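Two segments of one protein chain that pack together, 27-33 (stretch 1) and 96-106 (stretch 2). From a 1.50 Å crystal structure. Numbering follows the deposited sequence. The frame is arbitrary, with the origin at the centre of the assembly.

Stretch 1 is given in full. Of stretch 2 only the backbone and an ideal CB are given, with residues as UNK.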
ATOM      1  N   PHE B  27      19.697 -21.924 -34.999  1.00 10.68           N
ATOM      2  CA  PHE B  27      18.681 -22.968 -35.065  1.00 10.93           C
ATOM      3  C   PHE B  27      19.115 -24.209 -34.321  1.00 10.90           C
ATOM      4  O   PHE B  27      20.312 -24.456 -34.148  1.00 11.53           O
ATOM      5  CB  PHE B  27      18.343 -23.316 -36.525  1.00 11.72           C
ATOM      6  CG  PHE B  27      17.807 -22.152 -37.315  1.00 11.11           C
ATOM      7  CD1 PHE B  27      16.570 -21.599 -37.001  1.00 11.27           C
ATOM      8  CD2 PHE B  27      18.547 -21.599 -38.364  1.00 12.11           C
ATOM      9  CE1 PHE B  27      16.067 -20.528 -37.729  1.00 11.08           C
ATOM     10  CE2 PHE B  27      18.057 -20.518 -39.089  1.00 13.18           C
ATOM     11  CZ  PHE B  27      16.813 -19.979 -38.763  1.00 12.69           C
ATOM     12  N   VAL B  28      18.125 -24.969 -33.867  1.00 11.54           N
ATOM     13  CA  VAL B  28      18.361 -26.282 -33.283  1.00 11.56           C
ATOM     14  C   VAL B  28      17.613 -27.292 -34.145  1.00 11.41           C
ATOM     15  O   VAL B  28      16.418 -27.136 -34.405  1.00 12.06           O
ATOM     16  CB  VAL B  28      17.901 -26.350 -31.804  1.00 11.26           C
ATOM     17  CG1 VAL B  28      18.019 -27.767 -31.265  1.00 11.92           C
ATOM     18  CG2 VAL B  28      18.731 -25.410 -30.942  1.00 11.14           C
ATOM     19  N   ARG B  29      18.330 -28.314 -34.615  1.00 11.27           N
ATOM     20  CA  ARG B  29      17.704 -29.406 -35.343  1.00 11.71           C
ATOM     21  C   ARG B  29      17.749 -30.649 -34.470  1.00 12.07           C
ATOM     22  O   ARG B  29      18.827 -31.081 -34.059  1.00 13.05           O
ATOM     23  CB  ARG B  29      18.393 -29.655 -36.692  1.00 12.85           C
ATOM     24  CG  ARG B  29      17.822 -30.877 -37.414  1.00 13.73           C
ATOM     25  CD  ARG B  29      18.309 -31.008 -38.845  1.00 19.08           C
ATOM     26  NE  ARG B  29      19.758 -31.077 -38.940  1.00 20.22           N
ATOM     27  CZ  ARG B  29      20.434 -30.799 -40.053  1.00 21.26           C
ATOM     28  NH1 ARG B  29      19.786 -30.428 -41.151  1.00 23.92           N
ATOM     29  NH2 ARG B  29      21.754 -30.878 -40.067  1.00 25.82           N
ATOM     30  N   ILE B  30      16.575 -31.192 -34.164  1.00 11.32           N
ATOM     31  CA  ILE B  30      16.477 -32.439 -33.388  1.00 12.72           C
ATOM     32  C   ILE B  30      15.979 -33.557 -34.295  1.00 12.74           C
ATOM     33  O   ILE B  30      14.931 -33.431 -34.919  1.00 12.46           O
ATOM     34  CB  ILE B  30      15.580 -32.288 -32.133  1.00 12.09           C
ATOM     35  CG1 ILE B  30      16.061 -31.096 -31.287  1.00 11.58           C
ATOM     36  CG2 ILE B  30      15.578 -33.577 -31.307  1.00 12.85           C
ATOM     37  CD1 ILE B  30      15.387 -30.922 -29.934  1.00 12.13           C
ATOM     38  N   THR B  31      16.732 -34.659 -34.333  1.00 13.37           N
ATOM     39  CA  THR B  31      16.380 -35.812 -35.146  1.00 13.34           C
ATOM     40  C   THR B  31      15.974 -36.936 -34.214  1.00 13.71           C
ATOM     41  O   THR B  31      16.682 -37.236 -33.246  1.00 14.40           O
ATOM     42  CB  THR B  31      17.556 -36.241 -36.036  1.00 13.97           C
ATOM     43  OG1 THR B  31      17.998 -35.103 -36.789  1.00 15.33           O
ATOM     44  CG2 THR B  31      17.138 -37.355 -37.000  1.00 15.74           C
ATOM     45  N   ALA B  32      14.819 -37.528 -34.487  1.00 13.79           N
ATOM     46  CA  ALA B  32      14.336 -38.660 -33.706  1.00 14.70           C
ATOM     47  C   ALA B  32      14.932 -39.952 -34.261  1.00 15.35           C
ATOM     48  O   ALA B  32      15.518 -39.960 -35.354  1.00 15.16           O
ATOM     49  CB  ALA B  32      12.819 -38.715 -33.740  1.00 17.09           C
ATOM     50  N   GLU B  33      14.763 -41.041 -33.516  1.00 15.61           N
ATOM     51  CA  GLU B  33      15.311 -42.334 -33.915  1.00 16.12           C
ATOM     52  C   GLU B  33      14.748 -42.843 -35.246  1.00 16.53           C
ATOM     53  O   GLU B  33      15.390 -43.661 -35.911  1.00 18.90           O
ATOM     54  CB  GLU B  33      15.125 -43.373 -32.799  1.00 18.71           C
ATOM     55  CG  GLU B  33      13.673 -43.648 -32.418  1.00 21.82           C
ATOM     56  CD  GLU B  33      13.523 -44.650 -31.284  1.00 24.83           C
ATOM     57  OE1 GLU B  33      14.305 -45.634 -31.207  1.00 26.31           O
ATOM     58  OE2 GLU B  33      12.596 -44.459 -30.470  1.00 23.40           O
ATOM     59  N   UNK B  96      14.229 -22.432 -25.117  1.00  9.12           N
ATOM     60  CA  UNK B  96      13.124 -22.125 -26.034  1.00  8.81           C
ATOM     61  C   UNK B  96      13.317 -22.830 -27.367  1.00  9.38           C
ATOM     62  O   UNK B  96      12.375 -23.420 -27.892  1.00  9.26           O
ATOM     63  CB  UNK B  96      13.008 -20.615 -26.253  1.00  8.81           C
ATOM     64  N   UNK B  97      14.538 -22.773 -27.906  1.00  9.15           N
ATOM     65  CA  UNK B  97      14.812 -23.398 -29.200  1.00  9.58           C
ATOM     66  C   UNK B  97      14.544 -24.907 -29.148  1.00  9.66           C
ATOM     67  O   UNK B  97      13.958 -25.482 -30.081  1.00 10.34           O
ATOM     68  CB  UNK B  97      16.259 -23.133 -29.621  1.00  9.58           C
ATOM     69  N   UNK B  98      14.965 -25.549 -28.058  1.00  9.40           N
ATOM     70  CA  UNK B  98      14.748 -26.990 -27.921  1.00  9.77           C
ATOM     71  C   UNK B  98      13.272 -27.315 -27.757  1.00 10.02           C
ATOM     72  O   UNK B  98      12.805 -28.303 -28.311  1.00 10.35           O
ATOM     73  CB  UNK B  98      15.537 -27.537 -26.730  1.00  9.77           C
ATOM     74  N   UNK B  99      12.537 -26.484 -27.012  1.00  9.78           N
ATOM     75  CA  UNK B  99      11.102 -26.676 -26.868  1.00 10.78           C
ATOM     76  C   UNK B  99      10.389 -26.632 -28.207  1.00 10.28           C
ATOM     77  O   UNK B  99       9.543 -27.480 -28.507  1.00 10.28           O
ATOM     78  CB  UNK B  99      10.518 -25.615 -25.933  1.00 10.78           C
ATOM     79  N   UNK B 100      10.742 -25.646 -29.029  1.00  9.83           N
ATOM     80  CA  UNK B 100      10.080 -25.479 -30.323  1.00  9.72           C
ATOM     81  C   UNK B 100      10.370 -26.714 -31.215  1.00  9.97           C
ATOM     82  O   UNK B 100       9.466 -27.263 -31.854  1.00 10.38           O
ATOM     83  CB  UNK B 100      10.551 -24.192 -31.004  1.00  9.72           C
ATOM     84  N   UNK B 101      11.622 -27.168 -31.206  1.00 10.07           N
ATOM     85  CA  UNK B 101      12.005 -28.336 -31.996  1.00 10.60           C
ATOM     86  C   UNK B 101      11.253 -29.598 -31.547  1.00 10.71           C
ATOM     87  O   UNK B 101      10.836 -30.400 -32.399  1.00 11.28           O
ATOM     88  CB  UNK B 101      13.515 -28.563 -31.894  1.00 10.60           C
ATOM     89  N   UNK B 102      11.082 -29.776 -30.236  1.00 10.35           N
ATOM     90  CA  UNK B 102      10.369 -30.943 -29.719  1.00 10.27           C
ATOM     91  C   UNK B 102       8.888 -30.895 -30.049  1.00 10.59           C
ATOM     92  O   UNK B 102       8.288 -31.926 -30.322  1.00 11.79           O
ATOM     93  CB  UNK B 102      10.557 -31.050 -28.204  1.00 10.27           C
ATOM     94  N   UNK B 103       8.309 -29.696 -30.049  1.00 10.65           N
ATOM     95  CA  UNK B 103       6.923 -29.525 -30.507  1.00 10.43           C
ATOM     96  C   UNK B 103       6.746 -29.833 -31.974  1.00 11.31           C
ATOM     97  O   UNK B 103       5.733 -30.411 -32.383  1.00 10.89           O
ATOM     98  CB  UNK B 103       6.450 -28.095 -30.235  1.00 10.43           C
ATOM     99  N   UNK B 104       7.720 -29.432 -32.788  1.00 10.38           N
ATOM    100  CA  UNK B 104       7.690 -29.754 -34.224  1.00 11.12           C
ATOM    101  C   UNK B 104       7.728 -31.289 -34.400  1.00 11.78           C
ATOM    102  O   UNK B 104       6.900 -31.873 -35.128  1.00 12.20           O
ATOM    103  CB  UNK B 104       8.863 -29.095 -34.953  1.00 11.12           C
ATOM    104  N   UNK B 105       8.646 -31.946 -33.690  1.00 11.21           N
ATOM    105  CA  UNK B 105       8.713 -33.413 -33.718  1.00 11.89           C
ATOM    106  C   UNK B 105       7.427 -34.070 -33.233  1.00 12.08           C
ATOM    107  O   UNK B 105       6.951 -35.038 -33.837  1.00 13.11           O
ATOM    108  CB  UNK B 105       9.884 -33.898 -32.862  1.00 11.89           C
ATOM    109  N   UNK B 106       6.877 -33.544 -32.138  1.00 11.72           N
ATOM    110  CA  UNK B 106       5.630 -34.056 -31.589  1.00 11.69           C
ATOM    111  C   UNK B 106       4.477 -33.976 -32.598  1.00 12.18           C
ATOM    112  O   UNK B 106       3.717 -34.936 -32.762  1.00 12.41           O
ATOM    113  CB  UNK B 106       5.267 -33.282 -30.320  1.00 11.69           C
TER

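Strand 27-32 offers one face to the helix of stretch 2. Val28, Ile30 and Ala32 point toward it, while Phe27, Arg29 and Thr31 point away. The two axes come within 8.1 Å and cross at -40°, running in broadly the same direction. The offered face is apolar, apart from backbone carbonyls, so apolar side chains should suit the facing positions.

Position 96 is helical, and its ideal CB has nothing of stretch 1 within 5.5 Å. Stretch 1 therefore sets no preference. The residue is Ala96.

Position 97 points toward the strand. Its ideal CB already lies 3.6 Å from Val28 CG2, so the first carbon alone makes full contact. Alanine suits best; glycine would fit but leave the valine methyl less covered. The residue is Ala97. Its CB meets Val28 CG2 at 3.6 Å, and the CA atoms of Val28 and Ala97 are 6.1 Å apart.

Position 98 points sideways. The ideal CB is 4.7 Å from Ile30 CD1 and 5.2 Å from Val28 CG1, which leaves some space. Alanine, serine, cysteine or valine are all plausible. The residue is Cys98, with chi1 in m. Its SG lies 4.3 Å from Val28 CG1, an apolar contact. Its backbone O is also 4.0 Å from Ile30 CD1.

Position 99 points away, and position 100 is out of reach. Stretch 1 cannot choose between polar and apolar side chains at either. They are Asp99, whose carboxylate oxygens are hydrogen-bonded elsewhere in the structure, and Ile100.

Position 101 points straight at the strand. The ideal CB is 3.6 Å from Ile30 CD1 and 4.1 Å from Val28 O. Here too a small residue is expected, with alanine the natural choice. The residue is Ala101. Its CB packs on Ile30 CD1 at 3.6 Å, and the CA atoms of Ile30 and Ala101 approach to 6.2 Å.

Position 102 points sideways, with its ideal CB 5.1 Å from Ile30 CD1. A longer apolar chain, such as leucine, isoleucine or methionine, could reach back to that methyl. The residue is Leu102, with chi1 m and chi2 t. Its end comes nearer than its CB, and CD2 touches Ile30 CD1 at 3.8 Å.

Positions 103 and 104 are out of reach, so stretch 1 leaves them unconstrained. They are Trp103 and Asp104; the indole NE1 and both carboxylate oxygens are hydrogen-bonded elsewhere in the structure.

Position 105 points toward the strand, but the gap is wider. The ideal CB is 5.5 Å from Ile30 O, with Ile30 CG2 and Ala32 CB beyond. A larger apolar residue is called for: leucine, methionine or perhaps phenylalanine. The residue is Leu105, with chi1 m and chi2 t. CD1 meets Ile30 CG2 at 3.6 Å, and CD2 lies 4.2 Å from Ala32 CB.

Position 106 is out of reach, so many residues would do. The residue is Lys106, extended, with NZ hydrogen-bonded elsewhere in the structure.

Stretch 2, residues 96-106: AACDIALWDLK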
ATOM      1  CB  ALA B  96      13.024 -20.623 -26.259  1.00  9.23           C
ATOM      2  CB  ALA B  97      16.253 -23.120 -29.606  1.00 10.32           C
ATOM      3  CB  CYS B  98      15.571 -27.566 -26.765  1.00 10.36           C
ATOM      4  SG  CYS B  98      17.359 -27.476 -27.041  1.00 11.66           S
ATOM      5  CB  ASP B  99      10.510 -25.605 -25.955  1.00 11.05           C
ATOM      6  CG  ASP B  99       9.028 -25.784 -25.750  1.00 11.32           C
ATOM      7  OD1 ASP B  99       8.635 -26.582 -24.871  1.00 13.93           O
ATOM      8  OD2 ASP B  99       8.250 -25.152 -26.470  1.00 12.67           O
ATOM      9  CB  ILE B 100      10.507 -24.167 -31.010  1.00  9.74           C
ATOM     10  CG1 ILE B 100       9.991 -22.943 -30.232  1.00  9.41           C
ATOM     11  CG2 ILE B 100       9.945 -24.114 -32.434  1.00 10.06           C
ATOM     12  CD1 ILE B 100      10.708 -21.656 -30.603  1.00  9.77           C
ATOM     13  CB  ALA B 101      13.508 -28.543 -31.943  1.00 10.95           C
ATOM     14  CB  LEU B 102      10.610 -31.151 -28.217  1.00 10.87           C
ATOM     15  CG  LEU B 102      12.058 -31.558 -27.882  1.00 10.84           C
ATOM     16  CD1 LEU B 102      12.279 -31.646 -26.376  1.00 12.52           C
ATOM     17  CD2 LEU B 102      12.461 -32.871 -28.564  1.00 12.79           C
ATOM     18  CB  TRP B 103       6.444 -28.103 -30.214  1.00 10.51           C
ATOM     19  CG  TRP B 103       5.727 -28.000 -28.895  1.00 10.06           C
ATOM     20  CD1 TRP B 103       6.208 -27.462 -27.708  1.00 10.69           C
ATOM     21  CD2 TRP B 103       4.360 -28.436 -28.600  1.00 10.66           C
ATOM     22  NE1 TRP B 103       5.257 -27.538 -26.717  1.00 11.53           N
ATOM     23  CE2 TRP B 103       4.125 -28.118 -27.184  1.00 11.30           C
ATOM     24  CE3 TRP B 103       3.358 -29.057 -29.326  1.00 11.84           C
ATOM     25  CZ2 TRP B 103       2.915 -28.402 -26.553  1.00 12.09           C
ATOM     26  CZ3 TRP B 103       2.149 -29.355 -28.673  1.00 12.80           C
ATOM     27  CH2 TRP B 103       1.934 -29.023 -27.326  1.00 13.57           C
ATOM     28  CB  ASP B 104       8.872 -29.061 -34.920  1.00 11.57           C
ATOM     29  CG  ASP B 104       8.768 -29.062 -36.442  1.00 12.13           C
ATOM     30  OD1 ASP B 104       7.649 -29.142 -37.000  1.00 13.81           O
ATOM     31  OD2 ASP B 104       9.838 -28.949 -37.080  1.00 13.24           O
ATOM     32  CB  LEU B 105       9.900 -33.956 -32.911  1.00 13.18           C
ATOM     33  CG  LEU B 105      11.256 -34.031 -33.591  1.00 14.02           C
ATOM     34  CD1 LEU B 105      12.323 -34.396 -32.579  1.00 13.99           C
ATOM     35  CD2 LEU B 105      11.226 -35.012 -34.761  1.00 14.75           C
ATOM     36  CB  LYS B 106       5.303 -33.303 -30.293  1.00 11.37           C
ATOM     37  CG  LYS B 106       3.954 -33.668 -29.702  1.00 12.52           C
ATOM     38  CD  LYS B 106       3.723 -32.912 -28.412  1.00 14.80           C
ATOM     39  CE  LYS B 106       2.293 -33.107 -27.947  1.00 16.23           C
ATOM     40  NZ  LYS B 106       2.059 -32.422 -26.641  1.00 17.41           N
TER
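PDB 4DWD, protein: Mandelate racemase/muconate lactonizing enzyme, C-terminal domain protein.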